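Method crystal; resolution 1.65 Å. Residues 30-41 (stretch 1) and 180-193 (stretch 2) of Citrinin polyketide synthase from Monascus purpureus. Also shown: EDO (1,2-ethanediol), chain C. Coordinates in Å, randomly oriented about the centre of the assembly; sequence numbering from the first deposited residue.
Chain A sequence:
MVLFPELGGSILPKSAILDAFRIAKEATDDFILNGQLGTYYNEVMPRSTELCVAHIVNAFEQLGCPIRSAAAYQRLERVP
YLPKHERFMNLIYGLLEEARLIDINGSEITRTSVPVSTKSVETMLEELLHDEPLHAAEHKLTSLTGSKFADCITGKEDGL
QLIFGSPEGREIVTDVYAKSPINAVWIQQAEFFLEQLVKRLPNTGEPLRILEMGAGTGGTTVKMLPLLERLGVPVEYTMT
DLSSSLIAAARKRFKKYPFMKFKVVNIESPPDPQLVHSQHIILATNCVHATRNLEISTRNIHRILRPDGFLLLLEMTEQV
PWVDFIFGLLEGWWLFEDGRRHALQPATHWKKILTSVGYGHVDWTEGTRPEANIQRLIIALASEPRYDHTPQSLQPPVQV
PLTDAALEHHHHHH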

# COMPACT_ATOMS: atom_id res chain seq x y z
N ASP A 30 -5.85 19.35 -0.03
CA ASP A 30 -4.67 20.17 -0.29
C ASP A 30 -3.45 19.32 -0.56
O ASP A 30 -2.63 19.66 -1.42
CB ASP A 30 -4.37 21.09 0.89
CG ASP A 30 -5.48 22.13 1.17
OD1 ASP A 30 -5.72 23.00 0.32
OD2 ASP A 30 -6.07 22.10 2.27
N PHE A 31 -3.24 18.24 0.23
CA PHE A 31 -2.08 17.39 -0.02
C PHE A 31 -2.19 16.68 -1.37
O PHE A 31 -1.19 16.55 -2.07
CB PHE A 31 -1.88 16.36 1.12
CG PHE A 31 -1.22 16.95 2.33
CD1 PHE A 31 0.15 17.06 2.38
CD2 PHE A 31 -1.97 17.53 3.32
CE1 PHE A 31 0.75 17.66 3.40
CE2 PHE A 31 -1.35 18.12 4.38
CZ PHE A 31 0.02 18.18 4.42
N ILE A 32 -3.40 16.27 -1.75
CA ILE A 32 -3.63 15.59 -3.02
C ILE A 32 -3.28 16.51 -4.18
O ILE A 32 -2.59 16.12 -5.13
CB ILE A 32 -5.09 15.10 -3.07
CG1 ILE A 32 -5.28 13.93 -2.10
CG2 ILE A 32 -5.49 14.69 -4.49
CD1 ILE A 32 -6.72 13.62 -1.84
N LEU A 33 -3.76 17.76 -4.13
CA LEU A 33 -3.46 18.71 -5.20
C LEU A 33 -1.97 19.06 -5.23
O LEU A 33 -1.34 19.03 -6.29
CB LEU A 33 -4.31 19.97 -5.03
CG LEU A 33 -4.19 21.02 -6.14
CD1 LEU A 33 -4.73 20.59 -7.47
CD2 LEU A 33 -4.89 22.30 -5.62
N ASN A 34 -1.41 19.42 -4.08
CA ASN A 34 -0.00 19.82 -4.04
C ASN A 34 0.91 18.71 -4.51
O ASN A 34 1.91 18.95 -5.20
CB ASN A 34 0.36 20.25 -2.62
CG ASN A 34 1.85 20.18 -2.36
OD1 ASN A 34 2.38 19.14 -1.96
ND2 ASN A 34 2.54 21.30 -2.59
N GLY A 35 0.60 17.49 -4.13
CA GLY A 35 1.42 16.36 -4.48
C GLY A 35 1.22 15.82 -5.86
O GLY A 35 1.79 14.77 -6.15
N GLN A 36 0.45 16.52 -6.70
CA GLN A 36 0.28 16.19 -8.10
C GLN A 36 -0.51 14.89 -8.32
O GLN A 36 -0.34 14.21 -9.33
CB GLN A 36 1.64 16.12 -8.81
CG GLN A 36 2.43 17.42 -8.72
CD GLN A 36 1.60 18.65 -9.14
OE1 GLN A 36 1.19 18.75 -10.28
NE2 GLN A 36 1.35 19.57 -8.19
N LEU A 37 -1.42 14.59 -7.39
CA LEU A 37 -2.38 13.50 -7.48
C LEU A 37 -3.78 13.97 -7.88
O LEU A 37 -4.69 13.15 -7.97
CB LEU A 37 -2.43 12.76 -6.13
CG LEU A 37 -2.89 11.28 -6.19
CD1 LEU A 37 -1.89 10.44 -6.96
CD2 LEU A 37 -3.09 10.81 -4.74
N GLY A 38 -3.99 15.26 -8.12
CA GLY A 38 -5.36 15.71 -8.33
C GLY A 38 -5.99 15.36 -9.66
O GLY A 38 -7.19 15.60 -9.82
N THR A 39 -5.28 14.73 -10.58
CA THR A 39 -5.92 14.19 -11.78
C THR A 39 -5.81 12.69 -11.82
O THR A 39 -6.12 12.10 -12.86
CB THR A 39 -5.29 14.76 -13.04
OG1 THR A 39 -3.89 14.47 -13.06
CG2 THR A 39 -5.51 16.26 -13.11
N TYR A 40 -5.38 12.05 -10.73
CA TYR A 40 -4.99 10.64 -10.83
C TYR A 40 -6.19 9.74 -11.10
O TYR A 40 -6.13 8.87 -11.97
CB TYR A 40 -4.28 10.22 -9.55
CG TYR A 40 -3.47 8.93 -9.66
CD1 TYR A 40 -2.18 8.93 -10.20
CD2 TYR A 40 -3.96 7.72 -9.17
CE1 TYR A 40 -1.45 7.77 -10.30
CE2 TYR A 40 -3.20 6.55 -9.25
CZ TYR A 40 -1.94 6.60 -9.78
OH TYR A 40 -1.18 5.48 -9.86
N TYR A 41 -7.28 9.91 -10.34
CA TYR A 41 -8.41 9.00 -10.51
C TYR A 41 -9.04 9.14 -11.89
O TYR A 41 -9.32 8.14 -12.56
CB TYR A 41 -9.46 9.26 -9.42
CG TYR A 41 -10.64 8.33 -9.44
CD1 TYR A 41 -10.58 7.08 -8.83
CD2 TYR A 41 -11.82 8.68 -10.08
CE1 TYR A 41 -11.67 6.22 -8.84
CE2 TYR A 41 -12.91 7.82 -10.11
CZ TYR A 41 -12.83 6.59 -9.49
OH TYR A 41 -13.91 5.75 -9.52
N SER A 180 6.28 8.03 -6.05
CA SER A 180 5.00 8.15 -6.73
C SER A 180 4.00 8.91 -5.86
O SER A 180 3.76 8.52 -4.71
CB SER A 180 4.43 6.78 -7.07
OG SER A 180 5.14 6.22 -8.16
N PRO A 181 3.38 9.98 -6.39
CA PRO A 181 2.36 10.71 -5.63
C PRO A 181 1.31 9.82 -4.98
O PRO A 181 0.88 10.12 -3.87
CB PRO A 181 1.76 11.64 -6.70
CG PRO A 181 2.90 11.95 -7.58
CD PRO A 181 3.63 10.60 -7.71
N ILE A 182 0.92 8.70 -5.60
CA ILE A 182 -0.14 7.88 -5.04
C ILE A 182 0.22 7.40 -3.64
O ILE A 182 -0.67 7.14 -2.82
CB ILE A 182 -0.43 6.68 -5.98
CG1 ILE A 182 -1.63 5.85 -5.51
CG2 ILE A 182 0.76 5.72 -6.06
CD1 ILE A 182 -2.92 6.58 -5.48
N ASN A 183 1.51 7.30 -3.33
CA ASN A 183 1.98 7.04 -1.97
C ASN A 183 2.53 8.28 -1.27
O ASN A 183 2.31 8.44 -0.07
CB ASN A 183 3.05 5.97 -1.99
CG ASN A 183 2.48 4.59 -2.19
OD1 ASN A 183 1.56 4.18 -1.49
ND2 ASN A 183 2.99 3.89 -3.17
N ALA A 184 3.29 9.11 -1.97
CA ALA A 184 3.95 10.24 -1.32
C ALA A 184 2.97 11.23 -0.71
O ALA A 184 3.27 11.84 0.31
CB ALA A 184 4.87 10.96 -2.31
N VAL A 185 1.79 11.37 -1.30
CA VAL A 185 0.82 12.36 -0.81
C VAL A 185 0.55 12.13 0.67
O VAL A 185 0.64 13.06 1.50
CB VAL A 185 -0.47 12.27 -1.64
CG1 VAL A 185 -1.70 12.73 -0.81
CG2 VAL A 185 -0.31 13.09 -2.89
N TRP A 186 0.21 10.90 1.03
CA TRP A 186 -0.20 10.62 2.40
C TRP A 186 0.99 10.49 3.35
O TRP A 186 0.83 10.77 4.54
CB TRP A 186 -1.06 9.35 2.44
CG TRP A 186 -2.42 9.64 1.91
CD1 TRP A 186 -3.45 10.23 2.58
CD2 TRP A 186 -2.88 9.42 0.57
NE1 TRP A 186 -4.54 10.38 1.74
CE2 TRP A 186 -4.21 9.87 0.51
CE3 TRP A 186 -2.31 8.83 -0.56
CZ2 TRP A 186 -4.97 9.80 -0.63
CZ3 TRP A 186 -3.05 8.78 -1.69
CH2 TRP A 186 -4.38 9.24 -1.72
N ILE A 187 2.17 10.16 2.83
CA ILE A 187 3.39 10.23 3.64
C ILE A 187 3.68 11.68 3.98
O ILE A 187 4.01 12.01 5.12
CB ILE A 187 4.56 9.57 2.90
CG1 ILE A 187 4.28 8.07 2.66
CG2 ILE A 187 5.85 9.74 3.70
CD1 ILE A 187 5.35 7.33 1.80
N GLN A 188 3.57 12.57 3.00
CA GLN A 188 3.76 13.98 3.27
C GLN A 188 2.74 14.48 4.27
O GLN A 188 3.06 15.28 5.14
CB GLN A 188 3.68 14.76 1.94
CG GLN A 188 4.11 16.19 2.03
CD GLN A 188 5.62 16.36 2.11
OE1 GLN A 188 6.35 15.87 1.24
NE2 GLN A 188 6.09 17.06 3.15
N GLN A 189 1.50 14.02 4.16
CA GLN A 189 0.47 14.43 5.11
C GLN A 189 0.79 13.91 6.52
O GLN A 189 0.56 14.60 7.51
CB GLN A 189 -0.89 13.93 4.61
CG GLN A 189 -2.03 14.37 5.50
CD GLN A 189 -3.35 13.83 5.02
OE1 GLN A 189 -3.39 12.77 4.42
NE2 GLN A 189 -4.44 14.54 5.29
N ALA A 190 1.35 12.71 6.61
CA ALA A 190 1.75 12.20 7.90
C ALA A 190 2.87 13.02 8.49
O ALA A 190 2.90 13.22 9.71
CB ALA A 190 2.13 10.71 7.78
N GLU A 191 3.82 13.48 7.67
CA GLU A 191 4.83 14.42 8.17
C GLU A 191 4.19 15.64 8.82
O GLU A 191 4.60 16.06 9.90
CB GLU A 191 5.77 14.88 7.05
CG GLU A 191 6.58 13.77 6.40
CD GLU A 191 7.39 14.32 5.25
OE1 GLU A 191 7.17 13.87 4.10
OE2 GLU A 191 8.22 15.23 5.49
N PHE A 192 3.22 16.25 8.15
CA PHE A 192 2.55 17.43 8.67
C PHE A 192 1.85 17.13 10.00
O PHE A 192 1.98 17.89 10.99
CB PHE A 192 1.56 17.95 7.60
CG PHE A 192 0.76 19.13 8.03
CD1 PHE A 192 1.38 20.25 8.57
CD2 PHE A 192 -0.62 19.11 7.89
CE1 PHE A 192 0.61 21.37 8.90
CE2 PHE A 192 -1.39 20.21 8.26
CZ PHE A 192 -0.77 21.34 8.76
N PHE A 193 1.17 16.00 10.07
CA PHE A 193 0.52 15.60 11.30
C PHE A 193 1.54 15.49 12.42
O PHE A 193 1.36 16.06 13.52
CB PHE A 193 -0.20 14.26 11.09
CG PHE A 193 -0.50 13.55 12.36
CD1 PHE A 193 -1.37 14.09 13.30
CD2 PHE A 193 0.09 12.32 12.64
CE1 PHE A 193 -1.65 13.47 14.49
CE2 PHE A 193 -0.19 11.67 13.83
CZ PHE A 193 -1.05 12.25 14.77
C1 EDO C . -0.59 16.29 -12.13
O1 EDO C . -1.96 16.44 -12.50
C2 EDO C . 0.01 15.11 -12.87
O2 EDO C . -0.95 14.04 -12.91

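This is an apolar packing contact without a single hydrogen bond across it, in which a helix end and the turn after it lie against one long helix and bury 602 Å² in total. The two helices run closer to antiparallel than parallel (132°), their axes 9.0 Å apart at closest approach.

F31 is the knob: its side chain sits among V185, Q188, Q189 and F192, spaced i, i+3, i+4, i+7 along two turns of one face of the helix. Q189 CA lies over one ring face, 3.8 Å from the centroid, and F31 CZ reaches F192 CB at 3.5 Å. A flat ring suits this place because it can lie directly on helix backbone.

The backbones come closest at G35, the first residue to leave helical phi/psi, whose CA is 5.5 Å from V185 CA. G35 CA is 4.0 Å from V185 CG2, and G35 O is 3.2 Å from P181 CB. Glycine is what permits this: a CB here would lie 2.7 Å from V185 CG2, a clash.

L37 then fills the next site with both branches. Its CD1 packs 3.9 Å from P181 CB, while its CD2 meets W186 CH2 at 3.6 Å. W186 leaves its backbone pointing away, yet its long indole returns to the contact. Y40 lays a ring face over I182 CB, with Y40 CE2 3.8 Å from I182 CD1.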